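Side-chain contacts in extracellular serine protease (Aeromonas sobria, PDB 3WQB), which cleaves peptide bonds after paired basic residues, one of them lysine, as a calcium-binding, furin-like subtilase, and is a probable virulence factor: residues A[32-37]-A[41-46]; A[55-60]-A[280-285]; A[123-126]-A[131-134]; A[286-291]-A[311-316]. The protein carries 1 engineered substitution. One frame throughout, in Å; residues are numbered along the deposited sequence.

Contact 1: residues A[32-37]-A[41-46]; sequences QDQQWY and SGQDGF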
loop_
_atom_site.group_PDB
_atom_site.type_symbol
_atom_site.label_atom_id
_atom_site.label_comp_id
_atom_site.label_asym_id
_atom_site.label_seq_id
_atom_site.Cartn_x
_atom_site.Cartn_y
_atom_site.Cartn_z
ATOM N N GLN A 32 8.191 24.074 11.883
ATOM C CA GLN A 32 6.828 23.528 11.966
ATOM C C GLN A 32 5.784 24.339 11.210
ATOM O O GLN A 32 4.789 23.786 10.745
ATOM C CB GLN A 32 6.401 23.260 13.410
ATOM C CG GLN A 32 6.102 24.484 14.266
ATOM C CD GLN A 32 5.711 24.080 15.665
ATOM O OE1 GLN A 32 6.501 23.473 16.386
ATOM N NE2 GLN A 32 4.479 24.391 16.053
ATOM N N ASP A 33 6.008 25.639 11.069
ATOM C CA ASP A 33 5.074 26.462 10.304
ATOM C C ASP A 33 5.151 26.222 8.800
ATOM O O ASP A 33 4.313 26.720 8.056
ATOM C CB ASP A 33 5.218 27.952 10.651
ATOM C CG ASP A 33 4.721 28.271 12.049
ATOM O OD1 ASP A 33 3.698 27.687 12.476
ATOM O OD2 ASP A 33 5.352 29.112 12.724
ATOM N N GLN A 34 6.149 25.447 8.365
ATOM C CA GLN A 34 6.239 25.033 6.967
ATOM C C GLN A 34 5.841 23.573 6.736
ATOM O O GLN A 34 5.948 23.059 5.616
ATOM C CB GLN A 34 7.616 25.373 6.383
ATOM C CG GLN A 34 7.781 26.869 6.131
ATOM C CD GLN A 34 7.088 27.345 4.874
ATOM O OE1 GLN A 34 6.025 26.845 4.503
ATOM N NE2 GLN A 34 7.697 28.306 4.197
ATOM N N GLN A 35 5.372 22.921 7.799
ATOM C CA GLN A 35 4.772 21.583 7.700
ATOM C C GLN A 35 3.262 21.766 7.480
ATOM O O GLN A 35 2.468 21.714 8.421
ATOM C CB GLN A 35 5.040 20.778 8.968
ATOM C CG GLN A 35 6.511 20.477 9.225
ATOM C CD GLN A 35 6.715 19.807 10.566
ATOM O OE1 GLN A 35 7.128 20.447 11.534
ATOM N NE2 GLN A 35 6.398 18.518 10.640
ATOM N N TRP A 36 2.879 22.001 6.230
ATOM C CA TRP A 36 1.477 22.282 5.910
ATOM C C TRP A 36 0.591 21.100 6.246
ATOM O O TRP A 36 -0.611 21.262 6.411
ATOM C CB TRP A 36 1.307 22.659 4.423
ATOM C CG TRP A 36 1.710 21.539 3.498
ATOM C CD1 TRP A 36 2.953 21.319 2.982
ATOM C CD2 TRP A 36 0.886 20.459 3.031
ATOM N NE1 TRP A 36 2.954 20.180 2.207
ATOM C CE2 TRP A 36 1.699 19.631 2.223
ATOM C CE3 TRP A 36 -0.465 20.119 3.206
ATOM C CZ2 TRP A 36 1.212 18.474 1.599
ATOM C CZ3 TRP A 36 -0.953 18.974 2.577
ATOM C CH2 TRP A 36 -0.113 18.170 1.773
ATOM N N TYR A 37 1.177 19.912 6.312
ATOM C CA TYR A 37 0.404 18.725 6.616
ATOM C C TYR A 37 -0.083 18.690 8.062
ATOM O O TYR A 37 -1.122 18.090 8.354
ATOM C CB TYR A 37 1.169 17.452 6.235
ATOM C CG TYR A 37 2.547 17.283 6.834
ATOM C CD1 TYR A 37 3.677 17.812 6.197
ATOM C CD2 TYR A 37 2.735 16.532 7.988
ATOM C CE1 TYR A 37 4.961 17.603 6.717
ATOM C CE2 TYR A 37 4.008 16.329 8.518
ATOM C CZ TYR A 37 5.114 16.875 7.878
ATOM O OH TYR A 37 6.370 16.662 8.386
ATOM N N SER A 41 -1.943 26.536 6.198
ATOM C CA SER A 41 -2.380 27.933 6.152
ATOM C C SER A 41 -2.123 28.541 4.777
ATOM O O SER A 41 -2.089 29.759 4.634
ATOM C CB SER A 41 -1.632 28.740 7.209
ATOM O OG SER A 41 -0.240 28.707 6.944
ATOM N N GLY A 42 -1.927 27.692 3.772
ATOM C CA GLY A 42 -1.600 28.166 2.426
ATOM C C GLY A 42 -0.121 28.461 2.257
ATOM O O GLY A 42 0.272 29.130 1.291
ATOM N N GLN A 43 0.704 27.938 3.168
ATOM C CA GLN A 43 2.154 28.166 3.132
ATOM C C GLN A 43 2.816 27.289 2.070
ATOM O O GLN A 43 2.270 26.258 1.661
ATOM C CB GLN A 43 2.799 27.971 4.514
ATOM C CG GLN A 43 2.890 26.524 5.002
ATOM C CD GLN A 43 1.654 26.055 5.744
ATOM O OE1 GLN A 43 0.564 25.945 5.165
ATOM N NE2 GLN A 43 1.818 25.732 7.030
ATOM N N ASP A 44 3.995 27.698 1.622
ATOM C CA ASP A 44 4.611 27.049 0.473
ATOM C C ASP A 44 5.486 25.830 0.781
ATOM O O ASP A 44 5.899 25.133 -0.144
ATOM C CB ASP A 44 5.341 28.068 -0.432
ATOM C CG ASP A 44 6.497 28.791 0.266
ATOM O OD1 ASP A 44 6.992 28.306 1.308
ATOM O OD2 ASP A 44 6.911 29.853 -0.267
ATOM N N GLY A 45 5.745 25.547 2.060
ATOM C CA GLY A 45 6.673 24.455 2.406
ATOM C C GLY A 45 8.055 24.599 1.771
ATOM O O GLY A 45 8.741 23.600 1.520
ATOM N N PHE A 46 8.456 25.854 1.525
ATOM C CA PHE A 46 9.723 26.216 0.857
ATOM C C PHE A 46 9.740 25.959 -0.653
ATOM O O PHE A 46 10.772 26.124 -1.313
ATOM C CB PHE A 46 10.951 25.607 1.545
ATOM C CG PHE A 46 11.047 25.917 3.014
ATOM C CD1 PHE A 46 11.380 27.201 3.454
ATOM C CD2 PHE A 46 10.829 24.918 3.964
ATOM C CE1 PHE A 46 11.493 27.479 4.813
ATOM C CE2 PHE A 46 10.937 25.189 5.331
ATOM C CZ PHE A 46 11.269 26.479 5.759
#

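Contact 2: residues A[55-60]-A[280-285]; sequences NDLNLW and SATGGE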
loop_
_atom_site.group_PDB
_atom_site.type_symbol
_atom_site.label_atom_id
_atom_site.label_comp_id
_atom_site.label_asym_id
_atom_site.label_seq_id
_atom_site.Cartn_x
_atom_site.Cartn_y
_atom_site.Cartn_z
ATOM N N ASN A 55 -6.346 22.090 4.137
ATOM C CA ASN A 55 -6.040 20.775 3.584
ATOM C C ASN A 55 -4.827 20.157 4.276
ATOM O O ASN A 55 -3.688 20.288 3.837
ATOM C CB ASN A 55 -5.877 20.892 2.070
ATOM C CG ASN A 55 -7.171 21.280 1.397
ATOM O OD1 ASN A 55 -7.304 22.378 0.844
ATOM N ND2 ASN A 55 -8.145 20.387 1.457
ATOM N N ASP A 56 -5.117 19.502 5.393
ATOM C CA ASP A 56 -4.115 18.987 6.317
ATOM C C ASP A 56 -4.759 17.859 7.121
ATOM O O ASP A 56 -5.875 17.435 6.809
ATOM C CB ASP A 56 -3.606 20.124 7.220
ATOM C CG ASP A 56 -4.736 20.903 7.883
ATOM O OD1 ASP A 56 -5.687 20.264 8.380
ATOM O OD2 ASP A 56 -4.666 22.151 7.914
ATOM N N LEU A 57 -4.087 17.395 8.171
ATOM C CA LEU A 57 -4.610 16.286 8.969
ATOM C C LEU A 57 -5.598 16.711 10.057
ATOM O O LEU A 57 -6.080 15.869 10.828
ATOM C CB LEU A 57 -3.466 15.475 9.571
ATOM C CG LEU A 57 -2.526 14.861 8.537
ATOM C CD1 LEU A 57 -1.264 14.354 9.219
ATOM C CD2 LEU A 57 -3.205 13.741 7.742
ATOM N N ASN A 58 -5.886 18.015 10.124
ATOM C CA ASN A 58 -6.750 18.621 11.150
ATOM C C ASN A 58 -6.486 18.036 12.523
ATOM O O ASN A 58 -7.363 17.432 13.150
ATOM C CB ASN A 58 -8.248 18.580 10.790
ATOM C CG ASN A 58 -9.046 19.640 11.545
ATOM O OD1 ASN A 58 -8.589 20.770 11.718
ATOM N ND2 ASN A 58 -10.226 19.274 12.007
ATOM N N LEU A 59 -5.247 18.207 12.980
ATOM C CA LEU A 59 -4.788 17.604 14.231
ATOM C C LEU A 59 -4.461 18.653 15.289
ATOM O O LEU A 59 -3.976 18.312 16.371
ATOM C CB LEU A 59 -3.569 16.704 13.991
ATOM C CG LEU A 59 -2.367 17.285 13.239
ATOM C CD1 LEU A 59 -1.696 18.430 13.980
ATOM C CD2 LEU A 59 -1.370 16.171 12.964
ATOM N N TRP A 60 -4.755 19.920 14.999
ATOM C CA TRP A 60 -4.367 21.001 15.911
ATOM C C TRP A 60 -4.944 20.856 17.331
ATOM O O TRP A 60 -4.290 21.218 18.304
ATOM C CB TRP A 60 -4.706 22.360 15.303
ATOM C CG TRP A 60 -6.166 22.602 15.076
ATOM C CD1 TRP A 60 -6.863 22.409 13.917
ATOM C CD2 TRP A 60 -7.108 23.104 16.035
ATOM N NE1 TRP A 60 -8.184 22.755 14.095
ATOM C CE2 TRP A 60 -8.360 23.181 15.387
ATOM C CE3 TRP A 60 -7.016 23.483 17.384
ATOM C CZ2 TRP A 60 -9.511 23.636 16.036
ATOM C CZ3 TRP A 60 -8.167 23.929 18.033
ATOM C CH2 TRP A 60 -9.396 23.996 17.359
ATOM N N SER A 280 -7.479 8.951 2.515
ATOM C CA SER A 280 -6.514 9.867 1.928
ATOM C C SER A 280 -5.730 10.547 3.048
ATOM O O SER A 280 -6.295 10.935 4.077
ATOM C CB SER A 280 -7.265 10.929 1.124
ATOM O OG SER A 280 -6.398 11.912 0.565
ATOM N N ALA A 281 -4.424 10.691 2.858
ATOM C CA ALA A 281 -3.621 11.467 3.783
ATOM C C ALA A 281 -2.596 12.278 3.020
ATOM O O ALA A 281 -2.406 12.085 1.826
ATOM C CB ALA A 281 -2.984 10.551 4.849
ATOM N N THR A 282 -1.940 13.184 3.731
ATOM C CA THR A 282 -1.044 14.174 3.141
ATOM C C THR A 282 0.233 13.574 2.550
ATOM O O THR A 282 0.978 12.883 3.232
ATOM C CB THR A 282 -0.676 15.225 4.189
ATOM O OG1 THR A 282 -0.343 14.559 5.412
ATOM C CG2 THR A 282 -1.862 16.108 4.469
ATOM N N GLY A 283 0.466 13.853 1.272
ATOM C CA GLY A 283 1.698 13.449 0.598
ATOM C C GLY A 283 2.324 14.529 -0.275
ATOM O O GLY A 283 3.508 14.457 -0.566
ATOM N N GLY A 284 1.542 15.525 -0.699
ATOM C CA GLY A 284 2.077 16.635 -1.478
ATOM C C GLY A 284 2.449 16.274 -2.898
ATOM O O GLY A 284 2.006 15.250 -3.439
ATOM N N GLU A 285 3.257 17.144 -3.502
ATOM C CA GLU A 285 3.712 16.975 -4.866
ATOM C C GLU A 285 5.212 16.726 -4.827
ATOM O O GLU A 285 5.602 15.625 -4.459
ATOM C CB GLU A 285 3.284 18.146 -5.742
ATOM C CG GLU A 285 1.768 18.187 -5.981
ATOM C CD GLU A 285 1.250 17.042 -6.860
ATOM O OE1 GLU A 285 2.049 16.442 -7.608
ATOM O OE2 GLU A 285 0.033 16.746 -6.806
#

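Contact 3: residues A[123-126]-A[131-134]; sequences IAAV and GTKG. With CA (calcium ion), chain C.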
loop_
_atom_site.group_PDB
_atom_site.type_symbol
_atom_site.label_atom_id
_atom_site.label_comp_id
_atom_site.label_asym_id
_atom_site.label_seq_id
_atom_site.Cartn_x
_atom_site.Cartn_y
_atom_site.Cartn_z
ATOM N N ILE A 123 6.210 11.018 11.162
ATOM C CA ILE A 123 5.534 10.407 12.301
ATOM C C ILE A 123 5.899 11.047 13.626
ATOM O O ILE A 123 5.015 11.420 14.401
ATOM C CB ILE A 123 5.823 8.897 12.400
ATOM C CG1 ILE A 123 5.510 8.187 11.084
ATOM C CG2 ILE A 123 5.016 8.272 13.535
ATOM C CD1 ILE A 123 5.877 6.732 11.071
ATOM N N ALA A 124 7.198 11.176 13.888
ATOM C CA ALA A 124 7.649 11.360 15.261
ATOM C C ALA A 124 8.909 12.215 15.429
ATOM O O ALA A 124 9.691 11.991 16.356
ATOM C CB ALA A 124 7.826 9.994 15.928
ATOM N N ALA A 125 9.103 13.216 14.574
ATOM C CA ALA A 125 10.166 14.189 14.852
ATOM C C ALA A 125 9.924 14.771 16.246
ATOM O O ALA A 125 8.785 15.063 16.630
ATOM C CB ALA A 125 10.222 15.280 13.788
ATOM N N VAL A 126 11.005 14.932 16.993
ATOM C CA VAL A 126 10.920 15.331 18.394
ATOM C C VAL A 126 10.395 16.762 18.539
ATOM O O VAL A 126 10.727 17.649 17.743
ATOM C CB VAL A 126 12.304 15.159 19.084
ATOM C CG1 VAL A 126 12.283 15.631 20.534
ATOM C CG2 VAL A 126 12.715 13.704 19.014
ATOM N N GLY A 131 14.459 21.829 14.092
ATOM C CA GLY A 131 13.806 21.068 13.037
ATOM C C GLY A 131 12.301 21.161 13.001
ATOM O O GLY A 131 11.725 22.248 13.109
ATOM N N THR A 132 11.681 19.995 12.859
ATOM C CA THR A 132 10.244 19.872 12.641
ATOM C C THR A 132 9.552 19.311 13.882
ATOM O O THR A 132 10.198 18.966 14.883
ATOM C CB THR A 132 9.968 18.921 11.465
ATOM O OG1 THR A 132 10.653 17.684 11.694
ATOM C CG2 THR A 132 10.419 19.538 10.127
ATOM N N LYS A 133 8.226 19.224 13.803
ATOM C CA LYS A 133 7.423 18.594 14.841
ATOM C C LYS A 133 6.717 17.393 14.227
ATOM O O LYS A 133 6.022 17.526 13.227
ATOM C CB LYS A 133 6.392 19.584 15.395
ATOM C CG LYS A 133 5.678 19.108 16.666
ATOM C CD LYS A 133 4.554 20.069 17.061
ATOM C CE LYS A 133 3.988 19.730 18.430
ATOM N NZ LYS A 133 2.765 20.540 18.762
ATOM N N GLY A 134 6.888 16.220 14.824
ATOM C CA GLY A 134 6.158 15.049 14.346
ATOM C C GLY A 134 4.653 15.194 14.507
ATOM O O GLY A 134 4.167 15.982 15.333
HETATM CA CA CA C . 11.950 19.100 16.444
#

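Contact 4: residues A[286-291]-A[311-316]; sequences YGTDTP and PSTNRL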
loop_
_atom_site.group_PDB
_atom_site.type_symbol
_atom_site.label_atom_id
_atom_site.label_comp_id
_atom_site.label_asym_id
_atom_site.label_seq_id
_atom_site.Cartn_x
_atom_site.Cartn_y
_atom_site.Cartn_z
ATOM N N TYR A 286 6.050 17.720 -5.154
ATOM C CA TYR A 286 7.504 17.491 -5.224
ATOM C C TYR A 286 8.355 18.462 -4.420
ATOM O O TYR A 286 9.550 18.224 -4.245
ATOM C CB TYR A 286 7.963 17.430 -6.691
ATOM C CG TYR A 286 7.359 16.247 -7.407
ATOM C CD1 TYR A 286 7.996 15.007 -7.411
ATOM C CD2 TYR A 286 6.137 16.363 -8.071
ATOM C CE1 TYR A 286 7.422 13.906 -8.056
ATOM C CE2 TYR A 286 5.554 15.275 -8.708
ATOM C CZ TYR A 286 6.205 14.049 -8.706
ATOM O OH TYR A 286 5.633 12.972 -9.340
ATOM N N GLY A 287 7.741 19.537 -3.927
ATOM C CA GLY A 287 8.431 20.495 -3.064
ATOM C C GLY A 287 9.237 21.505 -3.845
ATOM O O GLY A 287 9.991 22.291 -3.257
ATOM N N THR A 288 9.056 21.492 -5.162
ATOM C CA THR A 288 9.802 22.348 -6.075
ATOM C C THR A 288 8.866 23.480 -6.482
ATOM O O THR A 288 8.974 24.595 -5.979
ATOM C CB THR A 288 10.292 21.540 -7.297
ATOM O OG1 THR A 288 9.200 20.762 -7.803
ATOM C CG2 THR A 288 11.418 20.588 -6.894
ATOM N N ASP A 289 7.915 23.180 -7.356
ATOM C CA ASP A 289 6.911 24.148 -7.776
ATOM C C ASP A 289 5.766 24.298 -6.775
ATOM O O ASP A 289 5.149 25.355 -6.668
ATOM C CB ASP A 289 6.360 23.761 -9.146
ATOM C CG ASP A 289 7.432 23.729 -10.220
ATOM O OD1 ASP A 289 8.191 24.712 -10.333
ATOM O OD2 ASP A 289 7.520 22.717 -10.946
ATOM N N THR A 290 5.486 23.224 -6.036
ATOM C CA THR A 290 4.347 23.165 -5.110
ATOM C C THR A 290 4.759 22.337 -3.873
ATOM O O THR A 290 5.781 21.647 -3.915
ATOM C CB THR A 290 3.116 22.529 -5.783
ATOM O OG1 THR A 290 3.494 21.258 -6.311
ATOM C CG2 THR A 290 2.569 23.422 -6.925
ATOM N N PRO A 291 3.986 22.409 -2.767
ATOM C CA PRO A 291 4.485 21.864 -1.497
ATOM C C PRO A 291 4.638 20.346 -1.461
ATOM O O PRO A 291 3.818 19.599 -2.018
ATOM C CB PRO A 291 3.425 22.308 -0.476
ATOM C CG PRO A 291 2.811 23.507 -1.096
ATOM C CD PRO A 291 2.753 23.186 -2.560
ATOM N N PRO A 311 21.323 19.183 -5.587
ATOM C CA PRO A 311 20.577 20.415 -5.331
ATOM C C PRO A 311 19.082 20.293 -5.604
ATOM O O PRO A 311 18.648 19.449 -6.389
ATOM C CB PRO A 311 21.195 21.411 -6.317
ATOM C CG PRO A 311 21.783 20.572 -7.386
ATOM C CD PRO A 311 22.299 19.361 -6.680
ATOM N N SER A 312 18.315 21.143 -4.933
ATOM C CA SER A 312 16.873 21.222 -5.098
ATOM C C SER A 312 16.466 22.683 -5.194
ATOM O O SER A 312 17.081 23.544 -4.563
ATOM C CB SER A 312 16.164 20.577 -3.901
ATOM O OG SER A 312 14.752 20.726 -4.005
ATOM N N THR A 313 15.408 22.956 -5.954
ATOM C CA THR A 313 14.808 24.290 -5.943
ATOM C C THR A 313 14.012 24.555 -4.657
ATOM O O THR A 313 13.614 25.683 -4.392
ATOM C CB THR A 313 13.911 24.563 -7.169
ATOM O OG1 THR A 313 12.764 23.707 -7.132
ATOM C CG2 THR A 313 14.677 24.357 -8.486
ATOM N N ASN A 314 13.781 23.521 -3.849
ATOM C CA ASN A 314 13.211 23.755 -2.530
ATOM C C ASN A 314 14.147 24.637 -1.702
ATOM O O ASN A 314 15.332 24.326 -1.573
ATOM C CB ASN A 314 12.913 22.447 -1.814
ATOM C CG ASN A 314 12.189 22.675 -0.520
ATOM O OD1 ASN A 314 12.804 23.014 0.495
ATOM N ND2 ASN A 314 10.865 22.555 -0.552
ATOM N N ARG A 315 13.621 25.732 -1.156
ATOM C CA ARG A 315 14.490 26.724 -0.507
ATOM C C ARG A 315 15.137 26.269 0.801
ATOM O O ARG A 315 16.103 26.887 1.262
ATOM C CB ARG A 315 13.757 28.053 -0.287
ATOM C CG ARG A 315 13.205 28.683 -1.560
ATOM C CD ARG A 315 12.658 30.097 -1.307
ATOM N NE ARG A 315 11.749 30.149 -0.156
ATOM C CZ ARG A 315 10.454 29.826 -0.187
ATOM N NH1 ARG A 315 9.875 29.449 -1.319
ATOM N NH2 ARG A 315 9.730 29.890 0.922
ATOM N N LEU A 316 14.621 25.201 1.405
ATOM C CA LEU A 316 15.206 24.694 2.635
ATOM C C LEU A 316 16.560 24.032 2.391
ATOM O O LEU A 316 17.381 23.947 3.301
ATOM C CB LEU A 316 14.239 23.714 3.309
ATOM C CG LEU A 316 14.661 23.031 4.617
ATOM C CD1 LEU A 316 14.911 24.061 5.703
ATOM C CD2 LEU A 316 13.611 22.034 5.058
HETATM O O HOH W 1 11.026 26.420 -5.320
#

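Contact 1: residues A[32-37]-A[41-46]
An Asx turn at Asp44, gripped by the side chain of Gln34, ties together two neighbouring parts of the N-terminal loop of the subtilisin domain, ahead of helix 60-64. Asp44 OD1 closes the turn by accepting from Phe46 N at 2.9 Å, and it takes a second bond from Gln34 NE2 at 3.0 Å. The two donors come from opposite faces of the carboxylate plane, so OD1 is held from both sides; the Gln34 amide lies close to parallel with the carboxylate, 13° apart. OD2 of Asp44 forms a salt bridge with Arg315. The other end of the Gln34 amide is used as well. Gln34 OE1 accepts from Gly45 N at 2.8 Å, the N-H coming from above the carbonyl plane in a rather bent bond (132°). With both ends engaged, the rotation of the amide is fixed. Gln34 CG stands beside the backbone N (chi1 -73°), which puts it over one face of the Phe46 ring, a CH-pi contact 3.9 Å from the centroid and offset toward the rim. A bend at chi2 then turns the amide toward Asp44 and Gly45.

Gln43 runs past Gln34 in the opposite direction and bridges in its own way. Its OE1 accepts from Ser41 N while resting against Trp36 CB. The indole itself turns away from this meeting and gives its NE1 to Ala292 O. At the other end of the Gln43 amide, NE2 donates to Leu39 O and also to Asp33 O, 2.9 Å away and met from above its carbonyl plane, with Asp33 O lying near the amide plane.

Contact 2: residues A[55-60]-A[280-285]
This is a small, fully buried van der Waals contact, in which the loop leading into helix 60-64 packs against the end of strand 277-282, an outermost strand of the parallel sheet of the subtilisin domain. Leu57 and Thr282 carry most of it. The forked end of Leu57 sits against the Thr282 hydroxyl, with CD2 at 3.8 Å from OG1, CG equally near and CD1 barely farther, and the two side chains meet at a slant. No hydrogen bond joins the segments here: the polar need of Thr282 OG1 is met by Ser341 OG on helix 335-352. The chi1 of Thr282 (45°) places OG1 between the backbone N and the carbonyl carbon, facing the leucine, while CG2 lies beside the backbone N and reaches Asp56 CA at 4.1 Å. Leu57 CD2 also touches the methyl CB of Ala281 at 4.3 Å, a looser apolar approach.

The loop is shaped by Asp56, whose own side chain starts off away from the strand. Its OD1 accepts from Asn58 N at 2.9 Å, meeting the N-H on the anti side of the carboxylate, tilted out of its plane. Arg18 and Arg23 form salt bridges to the two oxygens of this buried carboxylate and Asn40 N adds a bond to OD2, a surrounding that would be expected to favour the charged form. Helix 335-352 packs against the same side chains, Ser341 touching both Leu57 and Ala281. The arrangement is an Asx turn at Asp56 laid against the edge strand of the parallel alpha/beta core of a subtilase.

Contact 3: residues A[123-126]-A[131-134]
Metal ligation comes first in this calcium site #1, a loop site of the subtilisin domain where the chain leaves helix 115-124 and doubles back. Val126 O binds the calcium at 2.3 Å and Thr132 O at 2.4 Å. The two carbonyl oxygens stand only 3.2 Å apart with no hydrogen between them, a closeness that the shared cation makes tolerable. Asn29, Asp87, Asn128 and Ile130 complete the shell, so ligands from the short loop between the two segments and from distant parts of the chain converge on the same ion. It is the main chain of Thr132, and not its hydroxyl, that serves the metal.

One backbone hydrogen bond closes the calcium-binding loop: Gly134 N donates to Ala125 O at 2.9 Å, with an N-H...O angle of 149°. Between Thr132 and Gly134, the extended side chain of Lys133 starts out away from segment 123-126, and its NZ donates to Pro26 O. Lys133 O accepts from Gln35 NE2.

The rest is packing. Gly134 lies close against Ala124, CA to CA 4.1 Å, and the two backbones can come this near because Gly134 has no side chain on that side. Ile123 points the other way, toward strand 73-77 and helix 335-352, and so joins the loop to the core. Ala125 CB points toward segment 131-134, and Thr132, with chi1 at 53°, sets its hydroxyl between the backbone N and the carbonyl carbon, where OG1 meets Ala125 CB at 3.2 Å.

Contact 4: residues A[286-291]-A[311-316]
Asn314 ND2 is shared between two carbonyl oxygens, donating to Gly45 O and, across this contact, to Gly287 O at 2.9 Å in a fairly straight bond, 157° at the hydrogen. In the bond to Gly287 the donor lies in the carbonyl plane, on a lone pair, and the oxygen in turn lies near the plane of the Asn314 amide. With chi1 at -174°, Asn314 CG stands opposite the backbone N, which swings the amide across to Gly287. At the other end of the amide OD1 accepts from Leu316 N at 3.0 Å, so both ends of this buried group are occupied and its rotation is fixed.

A water makes the second link, donating to Thr288 O and to Thr313 O, 2.8 Å from each. Alongside it the two threonines meet: Thr313 OG1 approaches Thr288 CB at 3.3 Å and lies nearly as close to its CG2 methyl. Ser312 OG accepts from Asn314 N at 3.0 Å, closing an ST turn.

Gly287 and Thr288 belong to the loop between strands 277-282 and 293-296. Opposite them, Ser312 and Asn314 form two overlapping turns, the ST turn followed by an Asx turn, in the long loop of the subtilisin domain that follows strand 293-296.

How the contacts relate
All four contacts lie in the subtilisin domain. Contact 1 is the common neighbour, centre to centre about 11 Å from contact 2, about 14 Å from contact 3 and about 12 Å from contact 4, and it touches all three: Tyr37 O meets Leu57 N, Gln35 meets Lys133 by the first calcium site, and Phe46 O meets Arg315 N. Contacts 2 and 4 follow each other along the chain and meet where Glu285 N approaches Pro291 O. Contact 3 falls, in sequence, between the two halves of contact 2, yet stays about 6 Å from it at the nearest atoms. The N-terminal loop thus links the edge strand 277-282, a calcium site and the loops flanking strand 293-296.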